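Local coordinates for protein RNase NGR3 (Nicotiana glutinosa, PDB 1VD3) that probably cleaves RNA as an endoribonuclease of the RNase T2 family and here holds the nucleotide 2'-UMP in its active site, at residues V91-W94 with S95-L99. Sequence-based numbering, arbitrary orientation.
Sequences VRFW and SHEWL. With U2P (phosphoric acid mono-[2-(2,4-dioxo-3,4-dihydro-2H-pyrimidin-1-yl)-4-hydroxy-5-hydroxymethyl-tetrahydro-furan-3-yl] ester), chain B.
Val91 O accepts the amide of Ser95 at 2.8 Å, the first of four successive i to i+4 hydrogen bonds in the opening turns of helix 91-102, the helix that brings His96 and Glu97 to the nucleotide pocket of this RNase T2 fold. It illustrates how one side of a helix can pack into the protein while another faces a ligand. Arg92 O takes the N-H of His96. Phe93 adds side-chain contact to its backbone bond with Glu97 N: with CG anti to the backbone N (chi1 -177°), its ring runs alongside the glutamate, CE1 lying 3.7 Å from Glu97 CG, and ring and carboxylate planes are 64° apart. Trp94 O receives Trp98 N in the same way, while its indole turns to the buried side, against helix 73-79 and Trp80, whose carbonyl receives NE1. Glu97, a predicted active-site residue, brings OE1 to 2.6 Å from U2P O3P, with OE2 bonded to Trp46 NE1. An alanine here would probably leave Trp46 NE1 without its acceptor and the Phe93 ring without the chain it lies along. His101, Lys100 and His43 also bond the nucleotide. His96 meets the phosphate at its ring edge, near the imidazole plane, through a hydrogen bond with an N-H...O angle of 160°; its NE2 to O1P length of 2.4 Å is unusually short and therefore doubtful.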
loop_
_atom_site.group_PDB
_atom_site.type_symbol
_atom_site.label_atom_id
_atom_site.label_comp_id
_atom_site.label_asym_id
_atom_site.label_seq_id
_atom_site.Cartn_x
_atom_site.Cartn_y
_atom_site.Cartn_z
ATOM N N VAL A 91 7.074 -8.496 -11.440
ATOM C CA VAL A 91 8.254 -7.747 -11.858
ATOM C C VAL A 91 7.925 -6.460 -12.603
ATOM O O VAL A 91 8.590 -5.442 -12.408
ATOM C CB VAL A 91 9.184 -8.612 -12.733
ATOM C CG1 VAL A 91 10.377 -7.793 -13.207
ATOM C CG2 VAL A 91 9.661 -9.816 -11.934
ATOM N N ARG A 92 6.910 -6.500 -13.461
ATOM C CA ARG A 92 6.519 -5.308 -14.208
ATOM C C ARG A 92 6.068 -4.224 -13.238
ATOM O O ARG A 92 6.463 -3.063 -13.354
ATOM C CB ARG A 92 5.370 -5.615 -15.178
ATOM C CG ARG A 92 4.800 -4.363 -15.842
ATOM C CD ARG A 92 3.554 -4.636 -16.681
ATOM N NE ARG A 92 3.851 -5.335 -17.929
ATOM C CZ ARG A 92 2.948 -5.586 -18.874
ATOM N NH1 ARG A 92 1.691 -5.196 -18.714
ATOM N NH2 ARG A 92 3.301 -6.230 -19.980
ATOM N N PHE A 93 5.230 -4.618 -12.286
ATOM C CA PHE A 93 4.705 -3.698 -11.288
ATOM C C PHE A 93 5.832 -3.131 -10.423
ATOM O O PHE A 93 5.865 -1.932 -10.143
ATOM C CB PHE A 93 3.668 -4.424 -10.426
ATOM C CG PHE A 93 3.005 -3.553 -9.396
ATOM C CD1 PHE A 93 2.701 -2.221 -9.671
ATOM C CD2 PHE A 93 2.637 -4.081 -8.163
ATOM C CE1 PHE A 93 2.038 -1.429 -8.728
ATOM C CE2 PHE A 93 1.976 -3.299 -7.215
ATOM C CZ PHE A 93 1.675 -1.969 -7.500
ATOM N N TRP A 94 6.760 -3.986 -10.011
ATOM C CA TRP A 94 7.879 -3.532 -9.190
ATOM C C TRP A 94 8.782 -2.620 -10.000
ATOM O O TRP A 94 9.336 -1.652 -9.478
ATOM C CB TRP A 94 8.689 -4.719 -8.661
ATOM C CG TRP A 94 7.872 -5.665 -7.841
ATOM C CD1 TRP A 94 6.844 -5.342 -6.999
ATOM C CD2 TRP A 94 8.007 -7.088 -7.781
ATOM N NE1 TRP A 94 6.327 -6.475 -6.427
ATOM C CE2 TRP A 94 7.021 -7.563 -6.888
ATOM C CE3 TRP A 94 8.866 -8.011 -8.395
ATOM C CZ2 TRP A 94 6.867 -8.920 -6.594
ATOM C CZ3 TRP A 94 8.713 -9.361 -8.102
ATOM C CH2 TRP A 94 7.720 -9.802 -7.210
ATOM N N SER A 95 8.939 -2.935 -11.281
ATOM C CA SER A 95 9.770 -2.116 -12.148
ATOM C C SER A 95 9.131 -0.738 -12.258
ATOM O O SER A 95 9.806 0.286 -12.153
ATOM C CB SER A 95 9.879 -2.746 -13.534
ATOM O OG SER A 95 10.574 -1.887 -14.416
ATOM N N HIS A 96 7.819 -0.731 -12.471
ATOM C CA HIS A 96 7.058 0.500 -12.595
ATOM C C HIS A 96 7.175 1.382 -11.354
ATOM O O HIS A 96 7.419 2.581 -11.465
ATOM C CB HIS A 96 5.583 0.180 -12.844
ATOM C CG HIS A 96 4.678 1.360 -12.677
ATOM N ND1 HIS A 96 4.675 2.425 -13.551
ATOM C CD2 HIS A 96 3.762 1.651 -11.724
ATOM C CE1 HIS A 96 3.797 3.324 -13.144
ATOM N NE2 HIS A 96 3.228 2.877 -12.037
ATOM N N GLU A 97 6.976 0.794 -10.177
ATOM C CA GLU A 97 7.064 1.555 -8.937
ATOM C C GLU A 97 8.486 2.064 -8.714
ATOM O O GLU A 97 8.682 3.189 -8.255
ATOM C CB GLU A 97 6.603 0.700 -7.752
ATOM C CG GLU A 97 5.101 0.417 -7.761
ATOM C CD GLU A 97 4.261 1.679 -7.606
ATOM O OE1 GLU A 97 3.302 1.864 -8.387
ATOM O OE2 GLU A 97 4.548 2.484 -6.694
ATOM N N TRP A 98 9.475 1.241 -9.049
ATOM C CA TRP A 98 10.870 1.649 -8.894
ATOM C C TRP A 98 11.190 2.843 -9.794
ATOM O O TRP A 98 11.722 3.855 -9.340
ATOM C CB TRP A 98 11.827 0.501 -9.238
ATOM C CG TRP A 98 13.251 0.973 -9.406
ATOM C CD1 TRP A 98 13.961 1.038 -10.571
ATOM C CD2 TRP A 98 14.091 1.544 -8.394
ATOM N NE1 TRP A 98 15.188 1.621 -10.349
ATOM C CE2 TRP A 98 15.294 1.941 -9.022
ATOM C CE3 TRP A 98 13.942 1.763 -7.019
ATOM C CZ2 TRP A 98 16.343 2.548 -8.321
ATOM C CZ3 TRP A 98 14.985 2.368 -6.320
ATOM C CH2 TRP A 98 16.172 2.753 -6.975
ATOM N N LEU A 99 10.866 2.725 -11.074
ATOM C CA LEU A 99 11.149 3.805 -12.018
ATOM C C LEU A 99 10.411 5.101 -11.704
ATOM O O LEU A 99 11.005 6.182 -11.692
ATOM C CB LEU A 99 10.804 3.362 -13.443
ATOM C CG LEU A 99 11.725 2.317 -14.079
ATOM C CD1 LEU A 99 11.165 1.887 -15.429
ATOM C CD2 LEU A 99 13.120 2.900 -14.241
HETATM O "O5'" U2P B . -5.187 6.466 -8.157
HETATM C "C5'" U2P B . -4.136 7.423 -8.440
HETATM C "C4'" U2P B . -2.881 6.692 -8.937
HETATM O "O4'" U2P B . -1.792 7.698 -9.199
HETATM C "C1'" U2P B . -0.514 7.524 -8.397
HETATM N N1 U2P B . -0.162 8.642 -7.417
HETATM C C6 U2P B . -1.247 9.182 -6.770
HETATM C C5 U2P B . -1.110 10.055 -5.659
HETATM C C4 U2P B . 0.257 10.420 -5.225
HETATM O O4 U2P B . 0.470 11.084 -4.216
HETATM N N3 U2P B . 1.319 9.943 -6.057
HETATM C C2 U2P B . 1.184 9.079 -7.171
HETATM O O2 U2P B . 2.157 8.768 -7.826
HETATM C "C2'" U2P B . -0.684 6.055 -7.952
HETATM O "O2'" U2P B . -0.238 5.108 -8.968
HETATM P P U2P B . 1.242 4.687 -9.296
HETATM O O1P U2P B . 1.793 3.914 -10.380
HETATM O O2P U2P B . 2.165 5.770 -8.837
HETATM O O3P U2P B . 1.444 3.666 -8.282
HETATM C "C3'" U2P B . -2.204 5.866 -7.816
HETATM O "O3'" U2P B . -2.507 4.433 -7.988
#